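Local coordinates for peptide ABC transporter, peptide-binding protein (Thermus thermophilus, PDB 2D5W) that binds oligopeptides, here a pentapeptide, and probably hands them to an ABC transporter for uptake, at residues V18-F23 / Y39-F44; D95-T100 / P158-G163; F106-G111 / V127-K132; K114-L119 / E187-F192; G487-M490 / E495-Y498. All coordinates share one frame; numbering follows the deposited sequence.

Contact 1 of 5, residues V18-F23 / Y39-F44; sequences VLAGDF and YLFAPF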
# COMPACT_ATOMS: atom_id res chain seq x y z
N VAL A 18 4.82 2.42 -12.89
CA VAL A 18 4.30 3.60 -13.59
C VAL A 18 4.31 4.73 -12.56
O VAL A 18 4.45 4.48 -11.36
CB VAL A 18 2.85 3.40 -14.13
CG1 VAL A 18 2.86 2.36 -15.23
CG2 VAL A 18 1.92 2.99 -13.01
N LEU A 19 4.15 5.97 -13.02
CA LEU A 19 4.21 7.10 -12.11
C LEU A 19 3.38 8.30 -12.56
O LEU A 19 3.18 8.51 -13.76
CB LEU A 19 5.67 7.55 -11.98
CG LEU A 19 6.07 8.62 -10.97
CD1 LEU A 19 6.06 8.02 -9.57
CD2 LEU A 19 7.45 9.17 -11.30
N ALA A 20 2.89 9.06 -11.58
CA ALA A 20 2.14 10.29 -11.80
C ALA A 20 0.76 10.26 -12.44
O ALA A 20 -0.20 10.74 -11.85
CB ALA A 20 3.04 11.28 -12.58
N GLY A 21 0.66 9.71 -13.65
CA GLY A 21 -0.62 9.67 -14.34
C GLY A 21 -1.63 8.64 -13.86
O GLY A 21 -2.82 8.76 -14.12
N ASP A 22 -1.14 7.62 -13.16
CA ASP A 22 -1.97 6.53 -12.62
C ASP A 22 -2.52 7.02 -11.28
O ASP A 22 -2.32 6.38 -10.24
CB ASP A 22 -1.08 5.30 -12.46
CG ASP A 22 -1.81 4.08 -11.92
OD1 ASP A 22 -2.97 3.84 -12.31
OD2 ASP A 22 -1.19 3.34 -11.13
N PHE A 23 -3.25 8.14 -11.31
CA PHE A 23 -3.73 8.76 -10.09
C PHE A 23 -4.77 8.04 -9.25
O PHE A 23 -5.00 8.42 -8.10
CB PHE A 23 -4.14 10.23 -10.36
CG PHE A 23 -5.37 10.40 -11.22
CD1 PHE A 23 -6.64 10.29 -10.66
CD2 PHE A 23 -5.25 10.74 -12.56
CE1 PHE A 23 -7.78 10.52 -11.43
CE2 PHE A 23 -6.39 10.97 -13.34
CZ PHE A 23 -7.65 10.87 -12.77
N TYR A 39 6.35 13.74 -3.02
CA TYR A 39 7.24 14.81 -3.44
C TYR A 39 6.70 15.56 -4.65
O TYR A 39 6.92 16.76 -4.81
CB TYR A 39 8.63 14.26 -3.79
CG TYR A 39 9.40 13.74 -2.60
CD1 TYR A 39 9.13 12.48 -2.05
CD2 TYR A 39 10.38 14.53 -1.98
CE1 TYR A 39 9.81 12.03 -0.92
CE2 TYR A 39 11.06 14.08 -0.85
CZ TYR A 39 10.77 12.84 -0.32
OH TYR A 39 11.44 12.42 0.81
N LEU A 40 5.97 14.83 -5.49
CA LEU A 40 5.43 15.36 -6.75
C LEU A 40 3.99 15.88 -6.72
O LEU A 40 3.62 16.71 -7.56
CB LEU A 40 5.52 14.27 -7.82
CG LEU A 40 6.91 13.73 -8.14
CD1 LEU A 40 6.79 12.49 -9.01
CD2 LEU A 40 7.73 14.81 -8.85
N PHE A 41 3.19 15.39 -5.79
CA PHE A 41 1.79 15.78 -5.68
C PHE A 41 1.42 16.01 -4.23
O PHE A 41 1.60 15.13 -3.39
CB PHE A 41 0.91 14.68 -6.28
CG PHE A 41 1.12 14.48 -7.75
CD1 PHE A 41 0.49 15.31 -8.68
CD2 PHE A 41 1.99 13.50 -8.22
CE1 PHE A 41 0.72 15.17 -10.04
CE2 PHE A 41 2.23 13.36 -9.59
CZ PHE A 41 1.60 14.20 -10.50
N ALA A 42 0.91 17.19 -3.93
CA ALA A 42 0.53 17.53 -2.56
C ALA A 42 -0.96 17.40 -2.32
O ALA A 42 -1.78 17.67 -3.20
CB ALA A 42 0.99 18.95 -2.24
N PRO A 43 -1.35 16.97 -1.12
CA PRO A 43 -2.76 16.82 -0.79
C PRO A 43 -3.38 18.14 -0.35
O PRO A 43 -2.68 19.13 -0.15
CB PRO A 43 -2.73 15.82 0.36
CG PRO A 43 -1.49 16.25 1.11
CD PRO A 43 -0.49 16.50 -0.01
N PHE A 44 -4.70 18.16 -0.23
CA PHE A 44 -5.39 19.35 0.25
C PHE A 44 -5.16 19.37 1.76
O PHE A 44 -4.84 20.41 2.34
CB PHE A 44 -6.89 19.28 -0.05
CG PHE A 44 -7.23 19.45 -1.50
CD1 PHE A 44 -7.99 18.50 -2.17
CD2 PHE A 44 -6.78 20.56 -2.20
CE1 PHE A 44 -8.30 18.65 -3.52
CE2 PHE A 44 -7.08 20.73 -3.55
CZ PHE A 44 -7.84 19.77 -4.21
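L19 meets L40, and A20 meets F41, where a loop folds back on the end of a helix beside the five-stranded mixed sheet of this solute-binding protein. The loop follows strand 7-12 of that sheet. Residues 39-44 run from the last turn of helix 31-40 into loop. The contact is apolar and has no hydrogen bond between the segments. The two leucine side chains cross at about a right angle. They touch through one methyl each, L19 CD2 to L40 CD1, at 4.1 Å. L19 holds CG anti to its backbone N (chi1 -173°), which carries the branch away from the loop backbone and over to L40. I224 and W218 from the same sheet also pack on L19, and M226 packs on L40. The second pair is a methyl against a ring edge. A20 CB lies near the plane of the F41 ring and not over a face. F41 CG stands anti to the carbonyl carbon (chi1 -65°), and the outer edge of the ring is the part that meets A20. Y209 also meets the F41 ring. Replacing F41 with an alanine would probably leave the A20 methyl without its apolar partner and open a gap between the loop and the helix end. A20 has a positive phi of 68° and centres a gamma turn, in which G21 N bonds to L19 O at 2.8 Å. E37 of helix 31-40 accepts from A20 N. The A20 methyl faces two ring carbons of F41, with CB 3.7 Å from CE2 and 3.9 Å from CZ.

Contact 2 of 5, residues D95-T100 / P158-G163; sequences DGRPIT and PKHIMG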
# COMPACT_ATOMS: atom_id res chain seq x y z
N ASP A 95 3.33 23.88 -14.14
CA ASP A 95 3.37 24.63 -15.40
C ASP A 95 2.80 26.03 -15.22
O ASP A 95 2.67 26.79 -16.18
CB ASP A 95 2.61 23.89 -16.51
CG ASP A 95 1.14 23.69 -16.20
OD1 ASP A 95 0.68 24.10 -15.11
OD2 ASP A 95 0.43 23.12 -17.07
N GLY A 96 2.46 26.38 -13.98
CA GLY A 96 1.93 27.70 -13.69
C GLY A 96 0.41 27.81 -13.66
O GLY A 96 -0.11 28.84 -13.21
N ARG A 97 -0.29 26.80 -14.13
CA ARG A 97 -1.75 26.83 -14.13
C ARG A 97 -2.30 26.66 -12.72
O ARG A 97 -1.71 25.96 -11.89
CB ARG A 97 -2.31 25.73 -15.05
CG ARG A 97 -1.84 25.84 -16.50
CD ARG A 97 -2.31 27.14 -17.14
NE ARG A 97 -3.74 27.11 -17.44
CZ ARG A 97 -4.29 26.34 -18.38
NH1 ARG A 97 -5.60 26.37 -18.59
NH2 ARG A 97 -3.53 25.54 -19.12
N PRO A 98 -3.45 27.28 -12.42
CA PRO A 98 -4.02 27.16 -11.08
C PRO A 98 -4.64 25.80 -10.80
O PRO A 98 -5.12 25.13 -11.71
CB PRO A 98 -5.07 28.27 -11.07
CG PRO A 98 -5.56 28.25 -12.48
CD PRO A 98 -4.27 28.16 -13.27
N ILE A 99 -4.61 25.40 -9.53
CA ILE A 99 -5.25 24.16 -9.12
C ILE A 99 -6.64 24.64 -8.71
O ILE A 99 -6.78 25.50 -7.84
CB ILE A 99 -4.52 23.50 -7.94
CG1 ILE A 99 -3.17 22.95 -8.42
CG2 ILE A 99 -5.38 22.39 -7.35
CD1 ILE A 99 -2.28 22.40 -7.33
N THR A 100 -7.67 24.10 -9.35
CA THR A 100 -9.04 24.53 -9.09
C THR A 100 -9.99 23.37 -8.88
O THR A 100 -9.60 22.20 -8.99
CB THR A 100 -9.59 25.35 -10.27
OG1 THR A 100 -9.88 24.46 -11.36
CG2 THR A 100 -8.58 26.39 -10.73
N PRO A 158 -4.83 16.82 -12.76
CA PRO A 158 -4.77 17.92 -13.74
C PRO A 158 -5.66 17.81 -14.96
O PRO A 158 -5.28 17.23 -15.98
CB PRO A 158 -3.29 17.98 -14.09
CG PRO A 158 -2.89 16.53 -14.03
CD PRO A 158 -3.60 16.02 -12.79
N LYS A 159 -6.83 18.42 -14.87
CA LYS A 159 -7.80 18.39 -15.96
C LYS A 159 -7.29 19.00 -17.26
O LYS A 159 -7.54 18.44 -18.33
CB LYS A 159 -9.09 19.10 -15.54
CG LYS A 159 -10.17 19.10 -16.61
CD LYS A 159 -11.35 19.96 -16.19
CE LYS A 159 -12.37 20.08 -17.31
NZ LYS A 159 -13.52 20.94 -16.91
N HIS A 160 -6.59 20.13 -17.18
CA HIS A 160 -6.12 20.76 -18.41
C HIS A 160 -5.12 19.90 -19.16
O HIS A 160 -4.92 20.07 -20.36
CB HIS A 160 -5.52 22.15 -18.12
CG HIS A 160 -4.22 22.14 -17.37
ND1 HIS A 160 -4.14 21.84 -16.03
CD2 HIS A 160 -2.96 22.43 -17.77
CE1 HIS A 160 -2.88 21.95 -15.63
NE2 HIS A 160 -2.14 22.31 -16.66
N ILE A 161 -4.52 18.94 -18.47
CA ILE A 161 -3.54 18.04 -19.08
C ILE A 161 -4.17 16.73 -19.55
O ILE A 161 -3.96 16.30 -20.69
CB ILE A 161 -2.40 17.69 -18.09
CG1 ILE A 161 -1.61 18.95 -17.74
CG2 ILE A 161 -1.50 16.60 -18.67
CD1 ILE A 161 -0.92 19.62 -18.92
N MET A 162 -4.95 16.10 -18.68
CA MET A 162 -5.55 14.80 -18.98
C MET A 162 -6.99 14.81 -19.49
O MET A 162 -7.45 13.82 -20.04
CB MET A 162 -5.48 13.92 -17.73
CG MET A 162 -4.08 13.80 -17.13
SD MET A 162 -4.06 12.88 -15.57
CE MET A 162 -4.03 11.20 -16.17
N GLY A 163 -7.68 15.93 -19.29
CA GLY A 163 -9.07 16.05 -19.70
C GLY A 163 -9.39 15.79 -21.16
O GLY A 163 -10.32 15.03 -21.46
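H160 meets D95 at the tip of its ring, while R97 runs over one face. Its CB is 4.1 Å from R97 NH2. CG comes next, under one face of the guanidinium group, whose plane is turned 57° from the ring. CD2 is nearer still, 3.4 Å from R97 NH2. On the other branch, CE1 is 3.9 Å from R97 CB. That CB sits over the ring face, offset toward the rim, and makes a CH-pi contact. I161 CG1 lies over the opposite face. R97 bends at chi2 and chi3, and the bends fold its long chain back over the imidazole. At the tip, H160 NE2 donates to D95 OD2 at 2.7 Å with an angle of 160°. The oxygen uses its syn lone pair and lies in the ring plane. The other oxygen, D95 OD1, accepts from R97 N at 3.0 Å, which forms an Asx turn. The two carboxylate oxygens thus have separate tasks. One shapes the loop before helix 101-112, and the other ties it to the first turn of helix 159-173. The carboxylate would tend to favour a protonated histidine, while the nearby arginine would tend to oppose this.

Contact 3 of 5, residues F106-G111 / V127-K132; sequences FYFEVG and VNVRIK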
# COMPACT_ATOMS: atom_id res chain seq x y z
N PHE A 106 -12.86 16.64 -12.21
CA PHE A 106 -12.24 15.71 -13.14
C PHE A 106 -11.87 14.40 -12.43
O PHE A 106 -12.19 13.31 -12.91
CB PHE A 106 -11.00 16.36 -13.76
CG PHE A 106 -10.17 15.42 -14.59
CD1 PHE A 106 -10.72 14.77 -15.69
CD2 PHE A 106 -8.85 15.17 -14.25
CE1 PHE A 106 -9.95 13.88 -16.44
CE2 PHE A 106 -8.08 14.28 -14.99
CZ PHE A 106 -8.63 13.64 -16.09
N TYR A 107 -11.21 14.52 -11.28
CA TYR A 107 -10.82 13.35 -10.49
C TYR A 107 -12.05 12.48 -10.21
O TYR A 107 -12.01 11.26 -10.39
CB TYR A 107 -10.21 13.83 -9.17
CG TYR A 107 -9.82 12.74 -8.20
CD1 TYR A 107 -8.56 12.15 -8.24
CD2 TYR A 107 -10.72 12.30 -7.23
CE1 TYR A 107 -8.20 11.15 -7.33
CE2 TYR A 107 -10.37 11.31 -6.31
CZ TYR A 107 -9.11 10.74 -6.37
OH TYR A 107 -8.76 9.77 -5.47
N PHE A 108 -13.14 13.10 -9.77
CA PHE A 108 -14.35 12.36 -9.48
C PHE A 108 -15.00 11.71 -10.69
O PHE A 108 -15.51 10.59 -10.59
CB PHE A 108 -15.37 13.25 -8.75
CG PHE A 108 -15.22 13.22 -7.26
CD1 PHE A 108 -14.25 13.98 -6.62
CD2 PHE A 108 -16.02 12.37 -6.49
CE1 PHE A 108 -14.06 13.89 -5.24
CE2 PHE A 108 -15.84 12.27 -5.12
CZ PHE A 108 -14.86 13.04 -4.49
N GLU A 109 -14.96 12.38 -11.83
CA GLU A 109 -15.56 11.80 -13.03
C GLU A 109 -14.84 10.51 -13.43
O GLU A 109 -15.47 9.53 -13.81
CB GLU A 109 -15.51 12.81 -14.18
CG GLU A 109 -16.25 12.36 -15.42
CD GLU A 109 -16.38 13.47 -16.44
OE1 GLU A 109 -17.16 14.42 -16.20
OE2 GLU A 109 -15.68 13.41 -17.47
N VAL A 110 -13.51 10.51 -13.34
CA VAL A 110 -12.74 9.33 -13.69
C VAL A 110 -12.99 8.20 -12.69
O VAL A 110 -13.20 7.05 -13.07
CB VAL A 110 -11.23 9.67 -13.77
CG1 VAL A 110 -10.42 8.41 -14.09
CG2 VAL A 110 -11.00 10.73 -14.85
N GLY A 111 -12.99 8.53 -11.40
CA GLY A 111 -13.22 7.51 -10.39
C GLY A 111 -14.62 6.91 -10.46
O GLY A 111 -14.82 5.75 -10.12
N VAL A 127 -19.24 8.20 -2.09
CA VAL A 127 -18.66 9.54 -2.01
C VAL A 127 -18.95 10.35 -3.27
O VAL A 127 -18.85 9.84 -4.38
CB VAL A 127 -17.14 9.49 -1.77
CG1 VAL A 127 -16.58 10.90 -1.59
CG2 VAL A 127 -16.84 8.65 -0.54
N ASN A 128 -19.33 11.60 -3.07
CA ASN A 128 -19.63 12.50 -4.17
C ASN A 128 -19.06 13.88 -3.86
O ASN A 128 -18.57 14.12 -2.76
CB ASN A 128 -21.15 12.59 -4.38
CG ASN A 128 -21.71 11.38 -5.08
OD1 ASN A 128 -21.48 11.17 -6.27
ND2 ASN A 128 -22.44 10.55 -4.34
N VAL A 129 -19.13 14.78 -4.83
CA VAL A 129 -18.61 16.12 -4.63
C VAL A 129 -19.58 17.17 -5.15
O VAL A 129 -20.32 16.93 -6.11
CB VAL A 129 -17.23 16.30 -5.34
CG1 VAL A 129 -17.40 16.22 -6.86
CG2 VAL A 129 -16.61 17.63 -4.95
N ARG A 130 -19.59 18.32 -4.49
CA ARG A 130 -20.44 19.44 -4.88
C ARG A 130 -19.49 20.62 -5.03
O ARG A 130 -18.70 20.91 -4.13
CB ARG A 130 -21.47 19.72 -3.78
CG ARG A 130 -22.42 20.87 -4.09
CD ARG A 130 -23.50 20.96 -3.03
NE ARG A 130 -22.93 21.09 -1.69
CZ ARG A 130 -23.62 20.98 -0.57
NH1 ARG A 130 -23.02 21.12 0.60
NH2 ARG A 130 -24.93 20.73 -0.61
N ILE A 131 -19.55 21.29 -6.18
CA ILE A 131 -18.67 22.42 -6.45
C ILE A 131 -19.38 23.76 -6.24
O ILE A 131 -20.41 24.02 -6.86
CB ILE A 131 -18.15 22.37 -7.91
CG1 ILE A 131 -17.57 20.99 -8.22
CG2 ILE A 131 -17.11 23.45 -8.14
CD1 ILE A 131 -16.39 20.59 -7.36
N LYS A 132 -18.83 24.61 -5.37
CA LYS A 132 -19.42 25.92 -5.10
C LYS A 132 -18.87 26.98 -6.05
O LYS A 132 -19.63 27.76 -6.63
CB LYS A 132 -19.16 26.34 -3.65
CG LYS A 132 -19.67 27.73 -3.30
CD LYS A 132 -19.30 28.12 -1.88
CE LYS A 132 -19.75 29.54 -1.56
NZ LYS A 132 -21.23 29.69 -1.67
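V127 O takes a hydrogen bond from K112 NZ and also lies in the plane of the F108 ring, at its edge, 3.9 Å from CE2. K112 NZ reaches N128 OD1 as well, in a weak bond. The rest of the contact is apolar and centres on the F108 ring. V129 covers one face of it. V129 CB stands 3.9 Å from the ring centroid and only 7° off the normal, so the CH-pi geometry is nearly ideal. V129 CG1 sits between the backbone N and the carbonyl carbon (chi1 67°), and this brings it to 3.7 Å from F108 CG. V127 comes from another direction, with CG1 at the ring edge, 3.9 Å from CE2. Its side chain crosses F108 at about a right angle. W124 meets the F108 ring edge-to-face. A serine in place of F108 would probably strip V129 and V127 of their shared apolar partner and open a gap between helix and strand. The segment axes approach to 9.2 Å and run roughly antiparallel, at 149°. Strand 127-131 is an outermost strand of a four-stranded antiparallel sheet. It pairs with strand 136-141, whose L139 also touches F108. Helix 101-112 therefore packs on this sheet through F108, while its F106 packs against helix 159-173.

Contact 4 of 5, residues K114-L119 / E187-F192; sequences KGMPVL and ELYRNF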
# COMPACT_ATOMS: atom_id res chain seq x y z
N LYS A 114 -18.04 3.95 -14.99
CA LYS A 114 -18.47 2.57 -14.86
C LYS A 114 -17.40 1.63 -15.40
O LYS A 114 -16.90 1.79 -16.51
CB LYS A 114 -19.79 2.34 -15.59
CG LYS A 114 -20.95 3.22 -15.10
CD LYS A 114 -21.31 2.97 -13.63
CE LYS A 114 -20.36 3.68 -12.67
NZ LYS A 114 -20.73 3.46 -11.25
N GLY A 115 -17.03 0.64 -14.59
CA GLY A 115 -16.02 -0.31 -15.02
C GLY A 115 -14.59 0.11 -14.75
O GLY A 115 -13.67 -0.61 -15.12
N MET A 116 -14.39 1.27 -14.13
CA MET A 116 -13.04 1.73 -13.80
C MET A 116 -12.52 0.71 -12.77
O MET A 116 -13.20 0.43 -11.79
CB MET A 116 -13.10 3.13 -13.19
CG MET A 116 -11.75 3.76 -12.85
SD MET A 116 -10.67 4.04 -14.27
CE MET A 116 -11.69 5.12 -15.29
N PRO A 117 -11.32 0.15 -12.98
CA PRO A 117 -10.78 -0.84 -12.04
C PRO A 117 -10.26 -0.25 -10.73
O PRO A 117 -9.09 -0.44 -10.38
CB PRO A 117 -9.68 -1.53 -12.85
CG PRO A 117 -9.16 -0.41 -13.69
CD PRO A 117 -10.42 0.31 -14.15
N VAL A 118 -11.13 0.45 -10.01
CA VAL A 118 -10.73 1.07 -8.75
C VAL A 118 -10.41 0.07 -7.64
O VAL A 118 -10.97 -1.03 -7.58
CB VAL A 118 -11.83 2.05 -8.25
CG1 VAL A 118 -12.03 3.18 -9.26
CG2 VAL A 118 -13.15 1.30 -8.02
N LEU A 119 -9.50 0.47 -6.76
CA LEU A 119 -9.08 -0.34 -5.63
C LEU A 119 -10.16 -0.43 -4.56
O LEU A 119 -10.28 -1.45 -3.88
CB LEU A 119 -7.83 0.27 -4.99
CG LEU A 119 -6.55 0.33 -5.81
CD1 LEU A 119 -5.57 1.30 -5.16
CD2 LEU A 119 -5.95 -1.06 -5.92
N GLU A 187 -8.93 -2.53 -20.66
CA GLU A 187 -7.81 -2.10 -21.49
C GLU A 187 -7.92 -0.62 -21.85
O GLU A 187 -6.92 0.11 -21.83
CB GLU A 187 -7.75 -2.94 -22.78
CG GLU A 187 -6.66 -2.52 -23.75
CD GLU A 187 -6.54 -3.47 -24.93
OE1 GLU A 187 -7.56 -3.69 -25.63
OE2 GLU A 187 -5.43 -4.00 -25.16
N LEU A 188 -9.13 -0.18 -22.16
CA LEU A 188 -9.36 1.21 -22.52
C LEU A 188 -8.93 2.14 -21.39
O LEU A 188 -8.22 3.13 -21.62
CB LEU A 188 -10.84 1.44 -22.82
CG LEU A 188 -11.23 2.84 -23.30
CD1 LEU A 188 -10.78 3.05 -24.73
CD2 LEU A 188 -12.73 3.02 -23.19
N TYR A 189 -9.36 1.84 -20.18
CA TYR A 189 -9.01 2.68 -19.04
C TYR A 189 -7.54 2.58 -18.66
O TYR A 189 -6.93 3.59 -18.32
CB TYR A 189 -9.91 2.36 -17.84
CG TYR A 189 -11.36 2.76 -18.04
CD1 TYR A 189 -11.69 3.96 -18.67
CD2 TYR A 189 -12.39 1.96 -17.57
CE1 TYR A 189 -13.02 4.35 -18.81
CE2 TYR A 189 -13.72 2.34 -17.70
CZ TYR A 189 -14.03 3.54 -18.33
OH TYR A 189 -15.35 3.93 -18.46
N ARG A 190 -6.95 1.39 -18.73
CA ARG A 190 -5.53 1.25 -18.40
C ARG A 190 -4.71 2.09 -19.37
O ARG A 190 -3.79 2.80 -18.97
CB ARG A 190 -5.06 -0.20 -18.49
CG ARG A 190 -5.66 -1.14 -17.46
CD ARG A 190 -5.08 -2.55 -17.58
NE ARG A 190 -3.75 -2.68 -16.97
CZ ARG A 190 -2.60 -2.72 -17.64
NH1 ARG A 190 -2.59 -2.63 -18.97
NH2 ARG A 190 -1.46 -2.85 -16.98
N ASN A 191 -5.05 2.01 -20.66
CA ASN A 191 -4.31 2.75 -21.67
C ASN A 191 -4.40 4.26 -21.47
O ASN A 191 -3.47 4.98 -21.80
CB ASN A 191 -4.80 2.37 -23.08
CG ASN A 191 -4.39 0.96 -23.46
OD1 ASN A 191 -3.51 0.37 -22.85
ND2 ASN A 191 -5.03 0.42 -24.50
N PHE A 192 -5.51 4.72 -20.91
CA PHE A 192 -5.68 6.14 -20.64
C PHE A 192 -4.59 6.59 -19.66
O PHE A 192 -3.85 7.53 -19.94
CB PHE A 192 -7.07 6.40 -20.03
CG PHE A 192 -7.22 7.75 -19.40
CD1 PHE A 192 -7.07 8.92 -20.15
CD2 PHE A 192 -7.52 7.87 -18.05
CE1 PHE A 192 -7.21 10.17 -19.56
CE2 PHE A 192 -7.66 9.11 -17.45
CZ PHE A 192 -7.50 10.27 -18.21
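M116 leaves its backbone extended at chi1 (-177°) and then bends at chi2 and chi3, which turns CE onto the ring of Y189. In Y189 a chi1 of -68° puts CG beside the backbone N, and its ring reaches along the loop. M116 CE is 3.6 Å from the ring centroid, over one face and toward the rim. SD lies obliquely at 4.5 Å from the same centroid, which makes this a Met-aromatic contact. The edge of the ring meets loop carbonyls. K114 O lies in the ring plane, 3.4 Å from Y189 CE2, and G115 O is 3.8 Å from CD2. P117 CD packs on Y189 CB at 4.3 Å. P117 also centres an inverse gamma turn, with V118 N bonded to M116 O at 2.7 Å. Q499 NE2 donates to M116 O too. G115 has backbone angles that suit glycine, and a side chain there would jam against the carbonyl of K114. The loop 114-119 joins helix 101-112 to helix 121-126, and its L119 packs on the bound peptide. M116 is wedged among V110 of helix 101-112, W166 of helix 159-173 and F193 of helix 182-194, the helix that carries Y189.

Contact 5 of 5, residues G487-M490 / E495-Y498; sequences GAIM and ENNY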
# COMPACT_ATOMS: atom_id res chain seq x y z
N GLY A 487 -22.89 -2.53 -1.40
CA GLY A 487 -23.05 -3.65 -2.31
C GLY A 487 -21.84 -3.83 -3.21
O GLY A 487 -21.86 -4.64 -4.14
N ALA A 488 -20.77 -3.10 -2.93
CA ALA A 488 -19.55 -3.18 -3.73
C ALA A 488 -18.76 -4.46 -3.47
O ALA A 488 -18.41 -4.76 -2.33
CB ALA A 488 -18.67 -1.97 -3.46
N ILE A 489 -18.49 -5.21 -4.54
CA ILE A 489 -17.72 -6.44 -4.44
C ILE A 489 -16.24 -6.07 -4.45
O ILE A 489 -15.79 -5.31 -5.30
CB ILE A 489 -18.06 -7.39 -5.60
CG1 ILE A 489 -19.52 -7.86 -5.46
CG2 ILE A 489 -17.12 -8.59 -5.61
CD1 ILE A 489 -19.99 -8.79 -6.55
N MET A 490 -15.50 -6.62 -3.50
CA MET A 490 -14.09 -6.29 -3.34
C MET A 490 -13.08 -7.30 -3.88
O MET A 490 -11.88 -7.14 -3.68
CB MET A 490 -13.80 -6.03 -1.85
CG MET A 490 -14.89 -5.24 -1.12
SD MET A 490 -15.25 -3.57 -1.76
CE MET A 490 -13.79 -2.71 -1.24
N GLU A 495 -15.85 -10.21 -13.75
CA GLU A 495 -17.24 -9.91 -13.41
C GLU A 495 -17.48 -8.60 -12.68
O GLU A 495 -18.57 -8.04 -12.79
CB GLU A 495 -17.84 -11.06 -12.59
CG GLU A 495 -18.06 -12.36 -13.37
CD GLU A 495 -16.76 -13.00 -13.83
OE1 GLU A 495 -15.85 -13.15 -12.99
OE2 GLU A 495 -16.66 -13.35 -15.02
N ASN A 496 -16.50 -8.10 -11.94
CA ASN A 496 -16.69 -6.82 -11.25
C ASN A 496 -15.73 -5.76 -11.80
O ASN A 496 -15.42 -4.78 -11.13
CB ASN A 496 -16.54 -6.98 -9.73
CG ASN A 496 -15.10 -6.94 -9.28
OD1 ASN A 496 -14.19 -7.30 -10.02
ND2 ASN A 496 -14.89 -6.51 -8.04
N ASN A 497 -15.27 -5.99 -13.03
CA ASN A 497 -14.36 -5.07 -13.70
C ASN A 497 -13.03 -4.89 -12.99
O ASN A 497 -12.43 -3.82 -13.00
CB ASN A 497 -15.06 -3.72 -13.91
CG ASN A 497 -16.37 -3.86 -14.65
OD1 ASN A 497 -17.45 -3.73 -14.07
ND2 ASN A 497 -16.28 -4.16 -15.94
N TYR A 498 -12.57 -5.98 -12.38
CA TYR A 498 -11.28 -6.03 -11.69
C TYR A 498 -11.12 -5.00 -10.58
O TYR A 498 -10.05 -4.40 -10.43
CB TYR A 498 -10.15 -5.89 -12.71
CG TYR A 498 -10.27 -6.86 -13.86
CD1 TYR A 498 -10.85 -6.47 -15.07
CD2 TYR A 498 -9.81 -8.17 -13.74
CE1 TYR A 498 -10.97 -7.37 -16.13
CE2 TYR A 498 -9.93 -9.08 -14.80
CZ TYR A 498 -10.51 -8.66 -15.98
OH TYR A 498 -10.62 -9.56 -17.03
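I489 and N496 carry this contact, and both kinds of interaction in it run through the amide nitrogen of N496. The polar part is one weak hydrogen bond. N496 ND2 donates to I489 O at 3.1 Å, with an angle of only 132° at the hydrogen. The bond is therefore clearly bent. A second bond from ND2 goes to Q499 O. N496 OD1 is held by the backbone N of T493. The amide is thus gripped at both ends, and its rotation is probably fixed by these bonds. A chi1 of 83° places its CG on the side flanked by both backbone neighbours of CA, which turns the amide inward to the chain at I489. N496 is buried, so these partners satisfy a polar group inside the protein. Both segments belong to the long loop between strand 463-469 and helix 509-518. Just before I489 this loop contains a G1 beta bulge, in which G487 and A488 both face N483. G487 has positive phi, as the bulge favours. The other part is a small van der Waals contact of the isoleucine carbons with the amide nitrogen. I489 CG2 lies 3.9 Å from N496 ND2, and I489 CB lies 4.1 Å from the same atom. The CB of each residue points toward the other segment, and the two side chains cross at an angle. In I489 the CG2 branch stands beside the carbonyl carbon (chi1 -66°). The methyl and the carbonyl oxygen of one residue therefore both meet ND2.

Overall arrangement
Contacts 1 and 4 are buried, contacts 3 and 5 are partly buried, and contact 2 lies at the surface. The chemistry differs with place only in part. Contact 1 is apolar, contact 2 rests on a histidine-carboxylate bond, and contact 5 on a buried amide. Contacts 3 and 4 each centre on an aromatic ring. F106 of helix 101-112 touches M162 of contact 2 and F192 of contact 4, so contact 3 lies between them. Contact 3 is nested within the loop that contact 2 closes, while contacts 3 and 4 alternate along the chain. F23 links contact 1 to M162 and Y107. Contact 5 touches contact 4, where P117 meets N497, but stays about 17 Å from contact 2 at the nearest atoms.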